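Local coordinates for protein exodeoxyribonuclease (Neisseria meningitidis, PDB 4B5F) that probably cleaves DNA at abasic sites as a metal-dependent AP endonuclease, and may also remove nucleotides as a 3'-5' exonuclease, at residues 6-11 / 34-39; 84-89 / 127-132; 141-146 / 224-229. One frame throughout, in Å; residues are numbered along the deposited sequence.

Interaction 1: residues 6-11 / 34-39; sequences SANVNG and VQELKA. With nucleotides of chain C.
The amide of N8 stands almost upright against the carboxylate of E36, the two planes 81° apart. ND2 of N8 sends a nearly straight N-H to OE2 of E36 at 3.1 Å from above the carboxylate plane, and D149 is a weak second partner of ND2. OD1 of N8 accepts the backbone N-H of N10 in its own carbonyl plane at 3.0 Å, closing an Asx turn. Asparagine suits this place because one flat group can donate to a carboxylate and fix the bend that ends its strand. E36 reaches the amide with its chain extended beyond CG (chi2 -173°). Strands 2-8 and 31-35 are parallel neighbours in one sheet of the DNase I-like fold, and the metal ligands N10 and E36, with the predicted ligand N8, gather where both run out. Q35 N bonds to A7 O at 3.1 Å, V9 N to Q35 O, and, past the strands, G11 N to E36 O at 2.9 Å. K38, its chain extended, slants across N10, and NZ of K38 meets OD1 of N10 at 2.7 Å almost head-on to the C=O. Beside this pair G11 faces the DNA, its CA 3.3 Å from OP1 of DG10 of chain C; having no side chain it can lie against O3' of DA9 of chain C, and its positive phi also suits glycine. Q35 OE1 bonds to the hydroxyl of S107, while a water accepts weakly from NE2 of Q35 and also bonds to S6 OG. V9 CG1 rests on V34 CG1 at 4.1 Å.

Interaction 2: residues 84-89 / 127-132; sequences MGIEEF and LDAFYP
A129 and F130 are where helix 117-139 meets the turn and short helix of 84-89, and the contact is made wholly of apolar side chains. The long helix links the neighbouring parallel strands 103-109 and 143-147, a beta-alpha-beta crossover on the outer side of one sheet of the DNase I-like fold. At the start of the segment, L127 turns its side chain from the contact while its carbonyl O takes the N-H of Y131 at 3.0 Å. A129 comes next and points its methyl group at the turn. I86 CD1 lies end-on to A129 CB at 3.5 Å, a tight fit for two methyl carbons, and CE2 of the F89 ring approaches the same CB at 4.0 Å. Alanine suits a spot pressed from two directions by larger side chains. The F89 ring has CG of E88 over the centre of one face, 3.9 Å above its plane, and it also meets F126 edge-to-face. I86 stands at the N-cap position of the short helix that bears F89, and F89 N bonds to I86 O at 3.1 Å. F130 follows, its CG swung anti to the backbone N (chi1 -175°), which sets the ring among F95, F126 and W178. M84 comes across it at about a right angle. A flexible, unbranched thioether fits between F126, M133 and F95 because its last bond can turn: with chi3 at 60°, the end methyl CE of M84 bends to within 3.9 Å of CD1 and 4.1 Å of CB of F130.

Interaction 3: residues 141-146 / 224-229; sequences GRDIVV and MVTPEL
The hydroxyl of T226 is held from two directions: OG1 accepts the N-H of I144 at 2.9 Å, nearly straight (171°), and it donates to a water at 2.7 Å. Its chi1 of 48° sets OG1 between the backbone N and the carbonyl carbon, and CG2 lies 3.9 Å from I144 CB. Threonine thus serves both needs at the end of its strand. T226 N bonds in turn to I144 O, gripping I144 through both its backbone polar atoms. The water is itself gripped four ways, accepting from L229 N and T226, and giving hydrogens to OD1 of D143 and OE1 of E228. D143 OD2 bonds to the hydroxyl of Y256. Strands 143-147 and 217-225 run antiparallel, V146 and M224 forming a hydrogen-bonded pair (V146 N to M224 O 2.9 Å, M224 N to V146 O 3.0 Å). V145 and V225 are the adjacent non-hydrogen-bonded pair, side by side and pointing alike, their CG2 and CG1 4.0 Å apart, against Y254 of the other sheet. L229 crosses V145 at about a right angle, CD2 to CG2 tight at 3.4 Å. D143 OD1 and E228 OE1, 4.6 Å apart, would carry like charges if both are ionised, and the water that donates to both probably eases their repulsion where strand 217-225 passes into helix 227-230.

Interaction 1 lies nearest the chain's centre, while interactions 2 and 3 lie further out and include partly exposed residues. Interaction 1 joins two parallel strands of one sheet at the end that bears the metal site and meets DNA; interaction 3 joins two antiparallel strands of the other sheet, about 15 Å from the nucleic acid at the nearest atoms. Helix 117-139 of interaction 2 leads on in the chain to strand 143-147 of interaction 3. Chemistry follows place: interactions 1 and 3 share backbone strand bonds, to which 6-11/34-39 adds polar metal-site groups and 141-146/224-229 apolar packing and an edge water, whereas 84-89/127-132 uses apolar side chains alone, one of them a thioether.

Interaction 1: residues 6-11 / 34-39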
loop_
_atom_site.group_PDB
_atom_site.type_symbol
_atom_site.label_atom_id
_atom_site.label_comp_id
_atom_site.label_asym_id
_atom_site.label_seq_id
_atom_site.Cartn_x
_atom_site.Cartn_y
_atom_site.Cartn_z
ATOM N N SER A 6 -0.595 4.131 -5.276
ATOM C CA SER A 6 0.068 3.320 -4.263
ATOM C C SER A 6 1.076 2.402 -4.942
ATOM O O SER A 6 0.704 1.562 -5.759
ATOM C CB SER A 6 -0.951 2.496 -3.476
ATOM O OG SER A 6 -0.315 1.730 -2.468
ATOM N N ALA A 7 2.350 2.566 -4.604
ATOM C CA ALA A 7 3.403 1.801 -5.261
ATOM C C ALA A 7 4.461 1.281 -4.295
ATOM O O ALA A 7 5.182 2.058 -3.670
ATOM C CB ALA A 7 4.057 2.638 -6.353
ATOM N N ASN A 8 4.543 -0.040 -4.175
ATOM C CA ASN A 8 5.671 -0.669 -3.502
ATOM C C ASN A 8 6.839 -0.714 -4.481
ATOM O O ASN A 8 6.808 -1.460 -5.460
ATOM C CB ASN A 8 5.305 -2.079 -3.035
ATOM C CG ASN A 8 6.440 -2.763 -2.297
ATOM O OD1 ASN A 8 7.598 -2.685 -2.704
ATOM N ND2 ASN A 8 6.111 -3.439 -1.201
ATOM N N VAL A 9 7.863 0.091 -4.219
ATOM C CA VAL A 9 8.937 0.293 -5.190
ATOM C C VAL A 9 10.075 -0.719 -5.077
ATOM O O VAL A 9 11.002 -0.705 -5.885
ATOM C CB VAL A 9 9.513 1.726 -5.109
ATOM C CG1 VAL A 9 8.436 2.747 -5.441
ATOM C CG2 VAL A 9 10.094 1.987 -3.730
ATOM N N ASN A 10 10.000 -1.596 -4.080
ATOM C CA ASN A 10 11.031 -2.611 -3.881
ATOM C C ASN A 10 12.427 -1.993 -3.887
ATOM O O ASN A 10 13.294 -2.394 -4.663
ATOM C CB ASN A 10 10.922 -3.694 -4.961
ATOM C CG ASN A 10 11.776 -4.909 -4.658
ATOM O OD1 ASN A 10 12.170 -5.135 -3.516
ATOM N ND2 ASN A 10 12.062 -5.703 -5.685
ATOM N N GLY A 11 12.635 -1.008 -3.017
ATOM C CA GLY A 11 13.894 -0.289 -2.962
ATOM C C GLY A 11 13.832 0.987 -3.780
ATOM O O GLY A 11 13.918 0.950 -5.007
ATOM N N VAL A 34 4.365 5.370 -1.317
ATOM C CA VAL A 34 5.342 4.337 -1.648
ATOM C C VAL A 34 5.698 3.471 -0.441
ATOM O O VAL A 34 5.699 3.941 0.698
ATOM C CB VAL A 34 6.635 4.937 -2.248
ATOM C CG1 VAL A 34 6.324 5.695 -3.534
ATOM C CG2 VAL A 34 7.319 5.846 -1.242
ATOM N N GLN A 35 5.997 2.202 -0.704
ATOM C CA GLN A 35 6.388 1.271 0.348
ATOM C C GLN A 35 7.705 0.580 0.008
ATOM O O GLN A 35 8.110 0.530 -1.156
ATOM C CB GLN A 35 5.293 0.230 0.593
ATOM C CG GLN A 35 3.938 0.825 0.942
ATOM C CD GLN A 35 3.165 1.274 -0.285
ATOM O OE1 GLN A 35 2.434 2.264 -0.246
ATOM N NE2 GLN A 35 3.317 0.540 -1.379
ATOM N N GLU A 36 8.364 0.050 1.032
ATOM C CA GLU A 36 9.665 -0.596 0.879
ATOM C C GLU A 36 10.723 0.345 0.313
ATOM O O GLU A 36 11.272 0.104 -0.763
ATOM C CB GLU A 36 9.560 -1.858 0.020
ATOM C CG GLU A 36 8.851 -3.013 0.705
ATOM C CD GLU A 36 8.918 -4.298 -0.097
ATOM O OE1 GLU A 36 9.721 -4.364 -1.052
ATOM O OE2 GLU A 36 8.171 -5.242 0.229
ATOM N N LEU A 37 11.008 1.418 1.045
ATOM C CA LEU A 37 12.084 2.323 0.669
ATOM C C LEU A 37 13.408 1.570 0.677
ATOM O O LEU A 37 14.304 1.859 -0.115
ATOM C CB LEU A 37 12.157 3.506 1.637
ATOM C CG LEU A 37 10.957 4.454 1.678
ATOM C CD1 LEU A 37 11.198 5.571 2.685
ATOM C CD2 LEU A 37 10.678 5.027 0.296
ATOM N N LYS A 38 13.513 0.594 1.575
ATOM C CA LYS A 38 14.750 -0.150 1.781
ATOM C C LYS A 38 15.929 0.803 1.913
ATOM O O LYS A 38 17.012 0.562 1.377
ATOM C CB LYS A 38 14.975 -1.163 0.658
ATOM C CG LYS A 38 13.943 -2.278 0.648
ATOM C CD LYS A 38 14.283 -3.359 -0.361
ATOM C CE LYS A 38 13.237 -4.460 -0.339
ATOM N NZ LYS A 38 13.558 -5.557 -1.290
ATOM N N ALA A 39 15.698 1.891 2.639
ATOM C CA ALA A 39 16.710 2.911 2.853
ATOM C C ALA A 39 16.336 3.768 4.053
ATOM O O ALA A 39 15.168 3.846 4.433
ATOM C CB ALA A 39 16.856 3.775 1.612
ATOM P P DA C 9 16.168 -5.703 -8.180
ATOM O OP1 DA C 9 15.092 -4.952 -8.863
ATOM O OP2 DA C 9 17.429 -5.996 -8.893
ATOM O "O5'" DA C 9 16.538 -4.943 -6.825
ATOM C "C5'" DA C 9 15.499 -4.639 -5.909
ATOM C "C4'" DA C 9 16.058 -4.362 -4.525
ATOM O "O4'" DA C 9 16.467 -5.608 -3.910
ATOM C "C3'" DA C 9 17.275 -3.442 -4.508
ATOM O "O3'" DA C 9 17.005 -2.324 -3.675
ATOM C "C2'" DA C 9 18.411 -4.300 -3.951
ATOM C "C1'" DA C 9 17.680 -5.417 -3.216
ATOM N N9 DA C 9 18.398 -6.689 -3.215
ATOM C C8 DA C 9 19.060 -7.265 -4.263
ATOM N N7 DA C 9 19.614 -8.418 -3.969
ATOM C C5 DA C 9 19.291 -8.614 -2.638
ATOM C C6 DA C 9 19.580 -9.653 -1.732
ATOM N N6 DA C 9 20.295 -10.735 -2.058
ATOM N N1 DA C 9 19.107 -9.536 -0.475
ATOM C C2 DA C 9 18.393 -8.453 -0.152
ATOM N N3 DA C 9 18.058 -7.413 -0.915
ATOM C C4 DA C 9 18.541 -7.557 -2.157
ATOM P P DG C 10 17.986 -1.053 -3.688
ATOM O OP1 DG C 10 17.163 0.159 -3.476
ATOM O OP2 DG C 10 18.846 -1.152 -4.886
ATOM O "O5'" DG C 10 18.908 -1.282 -2.407
ATOM C "C5'" DG C 10 18.293 -1.413 -1.137
ATOM C "C4'" DG C 10 19.248 -2.067 -0.158
ATOM O "O4'" DG C 10 19.521 -3.429 -0.573
ATOM C "C3'" DG C 10 20.606 -1.380 -0.027
ATOM O "O3'" DG C 10 20.822 -1.042 1.336
ATOM C "C2'" DG C 10 21.603 -2.430 -0.514
ATOM C "C1'" DG C 10 20.847 -3.707 -0.182
ATOM N N9 DG C 10 21.339 -4.886 -0.883
ATOM C C8 DG C 10 21.620 -5.017 -2.223
ATOM N N7 DG C 10 22.051 -6.207 -2.543
ATOM C C5 DG C 10 22.054 -6.905 -1.340
ATOM C C6 DG C 10 22.422 -8.242 -1.056
ATOM O O6 DG C 10 22.834 -9.108 -1.839
ATOM N N1 DG C 10 22.273 -8.541 0.296
ATOM C C2 DG C 10 21.826 -7.662 1.254
ATOM N N2 DG C 10 21.748 -8.130 2.510
ATOM N N3 DG C 10 21.479 -6.409 1.001
ATOM C C4 DG C 10 21.619 -6.104 -0.311
HETATM O O HOH W 1 1.317 -0.404 -3.116
#

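Interaction 2: residues 84-89 / 127-132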
loop_
_atom_site.group_PDB
_atom_site.type_symbol
_atom_site.label_atom_id
_atom_site.label_comp_id
_atom_site.label_asym_id
_atom_site.label_seq_id
_atom_site.Cartn_x
_atom_site.Cartn_y
_atom_site.Cartn_z
ATOM N N MET A 84 2.588 4.338 13.719
ATOM C CA MET A 84 1.294 3.948 14.269
ATOM C C MET A 84 1.133 4.429 15.703
ATOM O O MET A 84 0.015 4.578 16.197
ATOM C CB MET A 84 1.148 2.427 14.255
ATOM C CG MET A 84 1.374 1.774 12.911
ATOM S SD MET A 84 1.424 -0.020 13.070
ATOM C CE MET A 84 -0.203 -0.351 13.744
ATOM N N GLY A 85 2.256 4.660 16.372
ATOM C CA GLY A 85 2.246 4.962 17.790
ATOM C C GLY A 85 2.524 3.701 18.582
ATOM O O GLY A 85 2.312 3.649 19.793
ATOM N N ILE A 86 2.991 2.673 17.878
ATOM C CA ILE A 86 3.365 1.409 18.497
ATOM C C ILE A 86 4.810 1.076 18.141
ATOM O O ILE A 86 5.116 0.748 16.995
ATOM C CB ILE A 86 2.450 0.263 18.036
ATOM C CG1 ILE A 86 0.989 0.598 18.344
ATOM C CG2 ILE A 86 2.854 -1.044 18.702
ATOM C CD1 ILE A 86 0.018 -0.475 17.928
ATOM N N GLU A 87 5.691 1.164 19.132
ATOM C CA GLU A 87 7.123 0.991 18.914
ATOM C C GLU A 87 7.454 -0.321 18.207
ATOM O O GLU A 87 8.304 -0.358 17.317
ATOM C CB GLU A 87 7.877 1.082 20.244
ATOM C CG GLU A 87 9.393 1.116 20.110
ATOM C CD GLU A 87 10.020 -0.266 20.108
ATOM O OE1 GLU A 87 9.277 -1.267 20.174
ATOM O OE2 GLU A 87 11.264 -0.350 20.047
ATOM N N GLU A 88 6.773 -1.390 18.606
ATOM C CA GLU A 88 7.029 -2.721 18.065
ATOM C C GLU A 88 7.069 -2.729 16.540
ATOM O O GLU A 88 7.847 -3.466 15.933
ATOM C CB GLU A 88 5.969 -3.707 18.565
ATOM C CG GLU A 88 6.079 -5.100 17.969
ATOM C CD GLU A 88 5.004 -6.039 18.482
ATOM O OE1 GLU A 88 4.161 -5.594 19.289
ATOM O OE2 GLU A 88 5.003 -7.220 18.081
ATOM N N PHE A 89 6.231 -1.905 15.923
ATOM C CA PHE A 89 6.136 -1.880 14.469
ATOM C C PHE A 89 6.745 -0.619 13.865
ATOM O O PHE A 89 7.189 -0.626 12.716
ATOM C CB PHE A 89 4.680 -2.049 14.028
ATOM C CG PHE A 89 4.015 -3.265 14.609
ATOM C CD1 PHE A 89 4.431 -4.535 14.248
ATOM C CD2 PHE A 89 2.981 -3.137 15.521
ATOM C CE1 PHE A 89 3.825 -5.657 14.784
ATOM C CE2 PHE A 89 2.371 -4.255 16.060
ATOM C CZ PHE A 89 2.793 -5.516 15.691
ATOM N N LEU A 127 -1.890 -7.283 12.824
ATOM C CA LEU A 127 -3.311 -7.257 12.500
ATOM C C LEU A 127 -4.129 -6.868 13.725
ATOM O O LEU A 127 -5.071 -6.079 13.636
ATOM C CB LEU A 127 -3.774 -8.613 11.960
ATOM C CG LEU A 127 -3.141 -9.094 10.650
ATOM C CD1 LEU A 127 -3.814 -10.373 10.174
ATOM C CD2 LEU A 127 -3.223 -8.016 9.583
ATOM N N ASP A 128 -3.749 -7.421 14.874
ATOM C CA ASP A 128 -4.428 -7.138 16.138
ATOM C C ASP A 128 -4.349 -5.660 16.512
ATOM O O ASP A 128 -5.312 -5.086 17.026
ATOM C CB ASP A 128 -3.828 -7.969 17.271
ATOM C CG ASP A 128 -4.157 -9.440 17.151
ATOM O OD1 ASP A 128 -5.247 -9.759 16.635
ATOM O OD2 ASP A 128 -3.331 -10.276 17.584
ATOM N N ALA A 129 -3.190 -5.053 16.273
ATOM C CA ALA A 129 -2.938 -3.680 16.702
ATOM C C ALA A 129 -3.431 -2.646 15.693
ATOM O O ALA A 129 -3.661 -1.490 16.041
ATOM C CB ALA A 129 -1.453 -3.487 16.973
ATOM N N PHE A 130 -3.589 -3.067 14.444
ATOM C CA PHE A 130 -3.945 -2.153 13.369
ATOM C C PHE A 130 -5.451 -2.133 13.150
ATOM O O PHE A 130 -6.010 -1.117 12.740
ATOM C CB PHE A 130 -3.214 -2.538 12.081
ATOM C CG PHE A 130 -3.425 -1.572 10.949
ATOM C CD1 PHE A 130 -3.102 -0.233 11.093
ATOM C CD2 PHE A 130 -3.926 -2.008 9.733
ATOM C CE1 PHE A 130 -3.290 0.657 10.051
ATOM C CE2 PHE A 130 -4.114 -1.123 8.687
ATOM C CZ PHE A 130 -3.795 0.210 8.847
ATOM N N TYR A 131 -6.104 -3.256 13.427
ATOM C CA TYR A 131 -7.553 -3.351 13.273
ATOM C C TYR A 131 -8.295 -2.251 14.039
ATOM O O TYR A 131 -9.161 -1.581 13.477
ATOM C CB TYR A 131 -8.052 -4.734 13.697
ATOM C CG TYR A 131 -9.500 -4.997 13.352
ATOM C CD1 TYR A 131 -9.869 -5.385 12.070
ATOM C CD2 TYR A 131 -10.498 -4.867 14.309
ATOM C CE1 TYR A 131 -11.190 -5.631 11.749
ATOM C CE2 TYR A 131 -11.822 -5.111 13.999
ATOM C CZ TYR A 131 -12.163 -5.493 12.717
ATOM O OH TYR A 131 -13.479 -5.738 12.402
ATOM N N PRO A 132 -7.958 -2.058 15.326
ATOM C CA PRO A 132 -8.631 -1.011 16.106
ATOM C C PRO A 132 -8.346 0.383 15.558
ATOM O O PRO A 132 -9.155 1.291 15.745
ATOM C CB PRO A 132 -8.028 -1.173 17.506
ATOM C CG PRO A 132 -6.725 -1.856 17.283
ATOM C CD PRO A 132 -6.955 -2.778 16.128
#

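Interaction 3: residues 141-146 / 224-229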
loop_
_atom_site.group_PDB
_atom_site.type_symbol
_atom_site.label_atom_id
_atom_site.label_comp_id
_atom_site.label_asym_id
_atom_site.label_seq_id
_atom_site.Cartn_x
_atom_site.Cartn_y
_atom_site.Cartn_z
ATOM N N GLY A 141 -15.316 9.520 10.465
ATOM C CA GLY A 141 -16.319 10.002 9.534
ATOM C C GLY A 141 -15.746 10.844 8.411
ATOM O O GLY A 141 -16.476 11.285 7.524
ATOM N N ARG A 142 -14.436 11.067 8.447
ATOM C CA ARG A 142 -13.772 11.855 7.416
ATOM C C ARG A 142 -13.278 10.974 6.273
ATOM O O ARG A 142 -13.149 9.759 6.426
ATOM C CB ARG A 142 -12.612 12.656 8.010
ATOM C CG ARG A 142 -13.017 13.571 9.156
ATOM C CD ARG A 142 -11.888 14.511 9.548
ATOM N NE ARG A 142 -10.645 13.796 9.819
ATOM C CZ ARG A 142 -9.643 13.682 8.953
ATOM N NH1 ARG A 142 -9.731 14.241 7.755
ATOM N NH2 ARG A 142 -8.549 13.012 9.288
ATOM N N ASP A 143 -13.005 11.593 5.130
ATOM C CA ASP A 143 -12.537 10.867 3.955
ATOM C C ASP A 143 -11.123 10.345 4.169
ATOM O O ASP A 143 -10.190 11.122 4.367
ATOM C CB ASP A 143 -12.579 11.767 2.720
ATOM C CG ASP A 143 -13.957 12.349 2.468
ATOM O OD1 ASP A 143 -14.958 11.680 2.803
ATOM O OD2 ASP A 143 -14.040 13.476 1.937
ATOM N N ILE A 144 -10.967 9.026 4.129
ATOM C CA ILE A 144 -9.665 8.410 4.360
ATOM C C ILE A 144 -9.348 7.332 3.326
ATOM O O ILE A 144 -10.188 6.492 3.009
ATOM C CB ILE A 144 -9.573 7.802 5.772
ATOM C CG1 ILE A 144 -9.879 8.865 6.830
ATOM C CG2 ILE A 144 -8.198 7.192 6.003
ATOM C CD1 ILE A 144 -9.820 8.347 8.249
ATOM N N VAL A 145 -8.126 7.372 2.804
ATOM C CA VAL A 145 -7.637 6.364 1.874
ATOM C C VAL A 145 -6.350 5.744 2.406
ATOM O O VAL A 145 -5.326 6.413 2.516
ATOM C CB VAL A 145 -7.358 6.959 0.481
ATOM C CG1 VAL A 145 -6.733 5.910 -0.427
ATOM C CG2 VAL A 145 -8.638 7.500 -0.131
ATOM N N VAL A 146 -6.415 4.462 2.743
ATOM C CA VAL A 146 -5.250 3.720 3.196
ATOM C C VAL A 146 -4.656 2.928 2.035
ATOM O O VAL A 146 -5.137 1.846 1.694
ATOM C CB VAL A 146 -5.607 2.755 4.339
ATOM C CG1 VAL A 146 -4.347 2.119 4.909
ATOM C CG2 VAL A 146 -6.379 3.487 5.428
ATOM N N MET A 224 -7.765 1.008 0.496
ATOM C CA MET A 224 -8.975 0.850 1.300
ATOM C C MET A 224 -9.591 2.214 1.589
ATOM O O MET A 224 -8.949 3.070 2.183
ATOM C CB MET A 224 -8.663 0.126 2.609
ATOM C CG MET A 224 -8.416 -1.368 2.461
ATOM S SD MET A 224 -9.898 -2.277 1.984
ATOM C CE MET A 224 -9.312 -3.966 2.100
ATOM N N VAL A 225 -10.838 2.416 1.181
ATOM C CA VAL A 225 -11.429 3.751 1.227
ATOM C C VAL A 225 -12.703 3.826 2.069
ATOM O O VAL A 225 -13.464 2.864 2.151
ATOM C CB VAL A 225 -11.729 4.262 -0.196
ATOM C CG1 VAL A 225 -12.186 5.711 -0.162
ATOM C CG2 VAL A 225 -10.498 4.110 -1.078
ATOM N N THR A 226 -12.921 4.978 2.695
ATOM C CA THR A 226 -14.150 5.226 3.442
ATOM C C THR A 226 -15.321 5.410 2.476
ATOM O O THR A 226 -15.124 5.807 1.329
ATOM C CB THR A 226 -14.016 6.455 4.370
ATOM O OG1 THR A 226 -13.451 7.552 3.642
ATOM C CG2 THR A 226 -13.117 6.130 5.555
ATOM N N PRO A 227 -16.546 5.119 2.944
ATOM C CA PRO A 227 -17.756 5.085 2.111
ATOM C C PRO A 227 -17.937 6.301 1.201
ATOM O O PRO A 227 -17.966 6.147 -0.022
ATOM C CB PRO A 227 -18.884 5.037 3.145
ATOM C CG PRO A 227 -18.275 4.364 4.318
ATOM C CD PRO A 227 -16.847 4.826 4.357
ATOM N N GLU A 228 -18.068 7.485 1.794
ATOM C CA GLU A 228 -18.346 8.698 1.028
ATOM C C GLU A 228 -17.364 8.908 -0.118
ATOM O O GLU A 228 -17.769 9.201 -1.243
ATOM C CB GLU A 228 -18.347 9.933 1.933
ATOM C CG GLU A 228 -19.472 9.960 2.961
ATOM C CD GLU A 228 -19.153 9.192 4.233
ATOM O OE1 GLU A 228 -18.068 8.582 4.294
ATOM O OE2 GLU A 228 -19.984 9.205 5.172
ATOM N N LEU A 229 -16.075 8.771 0.173
ATOM C CA LEU A 229 -15.045 8.974 -0.839
ATOM C C LEU A 229 -15.028 7.832 -1.850
ATOM O O LEU A 229 -14.704 8.036 -3.019
ATOM C CB LEU A 229 -13.672 9.124 -0.183
ATOM C CG LEU A 229 -12.498 9.417 -1.119
ATOM C CD1 LEU A 229 -12.802 10.602 -2.020
ATOM C CD2 LEU A 229 -11.231 9.665 -0.319
HETATM O O HOH W 2 -15.507 9.227 3.032
#